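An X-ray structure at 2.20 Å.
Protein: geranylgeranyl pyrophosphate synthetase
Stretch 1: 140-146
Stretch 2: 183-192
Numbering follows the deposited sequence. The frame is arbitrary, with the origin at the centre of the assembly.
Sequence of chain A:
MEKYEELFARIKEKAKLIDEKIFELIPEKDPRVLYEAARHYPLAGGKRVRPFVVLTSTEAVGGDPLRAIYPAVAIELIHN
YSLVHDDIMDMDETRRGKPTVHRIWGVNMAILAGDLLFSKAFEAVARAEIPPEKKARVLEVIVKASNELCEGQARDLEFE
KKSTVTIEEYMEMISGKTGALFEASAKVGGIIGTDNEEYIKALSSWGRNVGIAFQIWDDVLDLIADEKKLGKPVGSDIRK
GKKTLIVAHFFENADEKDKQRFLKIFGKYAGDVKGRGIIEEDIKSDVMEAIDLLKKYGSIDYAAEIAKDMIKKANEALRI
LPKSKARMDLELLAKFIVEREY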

# COMPACT_ATOMS: atom_id res chain seq x y z
N GLU A 140 6.78 -14.71 -1.06
CA GLU A 140 5.69 -15.11 -1.93
C GLU A 140 4.40 -15.52 -1.22
O GLU A 140 3.31 -15.45 -1.80
CB GLU A 140 6.15 -16.24 -2.87
CG GLU A 140 5.02 -16.94 -3.60
CD GLU A 140 5.49 -17.77 -4.78
OE1 GLU A 140 6.63 -18.29 -4.73
OE2 GLU A 140 4.72 -17.92 -5.75
N VAL A 141 4.52 -15.96 0.03
CA VAL A 141 3.34 -16.34 0.80
C VAL A 141 2.67 -15.05 1.28
O VAL A 141 1.45 -14.91 1.26
CB VAL A 141 3.72 -17.16 2.05
CG1 VAL A 141 2.59 -17.09 3.07
CG2 VAL A 141 3.99 -18.61 1.67
N ILE A 142 3.50 -14.11 1.70
CA ILE A 142 3.02 -12.84 2.20
C ILE A 142 2.39 -12.02 1.07
O ILE A 142 1.39 -11.36 1.27
CB ILE A 142 4.17 -12.07 2.88
CG1 ILE A 142 4.55 -12.79 4.18
CG2 ILE A 142 3.76 -10.62 3.14
CD1 ILE A 142 5.72 -12.16 4.96
N VAL A 143 2.97 -12.09 -0.12
CA VAL A 143 2.44 -11.37 -1.25
C VAL A 143 1.07 -11.92 -1.66
O VAL A 143 0.14 -11.15 -1.88
CB VAL A 143 3.41 -11.42 -2.44
CG1 VAL A 143 2.66 -11.25 -3.74
CG2 VAL A 143 4.46 -10.33 -2.28
N LYS A 144 0.95 -13.23 -1.75
CA LYS A 144 -0.35 -13.79 -2.14
C LYS A 144 -1.43 -13.52 -1.10
O LYS A 144 -2.59 -13.37 -1.45
CB LYS A 144 -0.24 -15.29 -2.39
CG LYS A 144 -1.60 -16.02 -2.32
CD LYS A 144 -2.40 -15.92 -3.63
CE LYS A 144 -3.15 -14.58 -3.79
NZ LYS A 144 -2.88 -13.98 -5.14
N ALA A 145 -1.06 -13.48 0.17
CA ALA A 145 -2.05 -13.21 1.21
C ALA A 145 -2.43 -11.74 1.11
O ALA A 145 -3.58 -11.36 1.33
CB ALA A 145 -1.49 -13.53 2.59
N SER A 146 -1.45 -10.91 0.78
CA SER A 146 -1.68 -9.48 0.62
C SER A 146 -2.74 -9.28 -0.48
O SER A 146 -3.73 -8.58 -0.27
CB SER A 146 -0.39 -8.78 0.21
OG SER A 146 -0.64 -7.42 -0.10
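Stretch 2 (183-192) EASAKVGGII

Stretch 2 is helical, as is stretch 1, and each belongs to a longer helix that extends beyond it in both directions. The evidence is in the backbone: phi/psi values such as -60/-35 at Ala184 and -59/-38 at Lys187 are helical, and i to i+4 hydrogen bonds recur, with Lys187 N to Glu183 O at 2.8 Å and Val188 N to Ala184 O also at 2.8 Å. Near the end of the stretch the bonds from Ile192 N to Val188 O (3.3 Å) and to Gly189 O (3.2 Å) are both weak.

The helix runs nearly antiparallel to stretch 1. The angle between the N-to-C directions is 173°, and the axes approach to 9.7 Å. Val141 and Ala184 have the nearest CA atoms across the stretches, 6.3 Å apart. No hydrogen bond crosses between the stretches, so the contact, which buries 243 Å² over both sides, rests on side-chain packing.

Val141 is the knob of this packing, seated in a hole formed by Ala184, Lys187, Val188 and Ile191, residues spaced i, i+3, i+4 and i+7 along one face of the second helix. Its CA-to-CB bond points toward that helix, and its t rotamer (chi1 159°) brings both methyls into contact. Val141 CG1 lies 3.8 Å from Ala184 CB and 3.6 Å from Val188 CG2, while Val141 CG2 reaches Lys187 CD at 3.8 Å and Ile191 CD1 at 3.9 Å.

The residues around the hole reach Val141 through different conformations. Val188, like Val141, is t (chi1 158°), and its CG2 meets Val141 CG1 and, more loosely, Ile142 CG1 at 4.3 Å. Ile191 adopts m, t (chi1 -70°, chi2 -178°), an extended course from CA through CB and CG1 to CD1 that carries the terminal methyl to Val141. Lys187 begins t, t, so its chain runs outstretched as far as CD, and its contact is made there by aliphatic carbon; chi3 (-136°) and chi4 (126°) then lie between wells.

Ala184 has no chi angle to adjust. Its CB points toward stretch 1 and touches two residues one helical turn apart, Val141 through CG1 and Ala145 through CB, the latter with Ala184 CB to Ala145 CB at 3.8 Å. Ile142 contributes differently: its CA-to-CB bond points sideways, yet the end of its side chain, in the m, t rotamer, comes nearer to the second helix. Ser185 points away from stretch 1, and Gly189 and Gly190 make no contact with it.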

# COMPACT_ATOMS: atom_id res chain seq x y z
N GLU A 183 -3.75 -17.58 7.84
CA GLU A 183 -3.13 -18.77 7.25
C GLU A 183 -1.66 -18.49 6.98
O GLU A 183 -0.79 -19.33 7.26
CB GLU A 183 -3.83 -19.13 5.94
CG GLU A 183 -3.05 -20.11 5.09
CD GLU A 183 -3.75 -20.44 3.80
OE1 GLU A 183 -3.21 -20.10 2.75
OE2 GLU A 183 -4.86 -21.02 3.84
N ALA A 184 -1.37 -17.32 6.43
CA ALA A 184 -0.01 -16.93 6.11
C ALA A 184 0.87 -16.89 7.36
O ALA A 184 2.05 -17.21 7.30
CB ALA A 184 0.00 -15.57 5.45
N SER A 185 0.29 -16.50 8.48
CA SER A 185 1.01 -16.43 9.74
C SER A 185 1.54 -17.82 10.12
O SER A 185 2.72 -17.99 10.39
CB SER A 185 0.08 -15.92 10.86
OG SER A 185 -0.42 -14.63 10.57
N ALA A 186 0.64 -18.80 10.13
CA ALA A 186 1.05 -20.17 10.46
C ALA A 186 1.97 -20.75 9.38
O ALA A 186 2.99 -21.36 9.66
CB ALA A 186 -0.21 -21.02 10.58
N LYS A 187 1.54 -20.59 8.12
CA LYS A 187 2.30 -21.17 7.02
C LYS A 187 3.74 -20.64 6.97
O LYS A 187 4.68 -21.35 6.64
CB LYS A 187 1.57 -20.84 5.72
CG LYS A 187 2.38 -21.25 4.49
CD LYS A 187 1.58 -21.09 3.19
CE LYS A 187 1.74 -22.29 2.25
NZ LYS A 187 0.43 -22.81 1.89
N VAL A 188 3.88 -19.34 7.27
CA VAL A 188 5.22 -18.75 7.26
C VAL A 188 6.04 -19.20 8.47
O VAL A 188 7.27 -19.25 8.43
CB VAL A 188 5.08 -17.22 7.27
CG1 VAL A 188 6.36 -16.59 7.80
CG2 VAL A 188 4.82 -16.72 5.86
N GLY A 189 5.34 -19.52 9.55
CA GLY A 189 6.02 -19.99 10.73
C GLY A 189 6.68 -21.30 10.38
O GLY A 189 7.89 -21.47 10.55
N GLY A 190 5.88 -22.24 9.88
CA GLY A 190 6.41 -23.54 9.50
C GLY A 190 7.62 -23.43 8.59
O GLY A 190 8.73 -23.83 8.96
N ILE A 191 7.41 -22.86 7.40
CA ILE A 191 8.45 -22.71 6.39
C ILE A 191 9.81 -22.32 7.00
O ILE A 191 10.86 -22.76 6.58
CB ILE A 191 8.01 -21.65 5.39
CG1 ILE A 191 6.85 -22.18 4.54
CG2 ILE A 191 9.17 -21.31 4.44
CD1 ILE A 191 6.39 -21.16 3.49
N ILE A 192 9.75 -21.42 8.00
CA ILE A 192 10.99 -20.91 8.57
C ILE A 192 11.72 -21.97 9.41
O ILE A 192 12.89 -21.85 9.72
CB ILE A 192 10.66 -19.70 9.46
CG1 ILE A 192 10.21 -18.52 8.60
CG2 ILE A 192 11.92 -19.27 10.23
CD1 ILE A 192 11.28 -18.08 7.61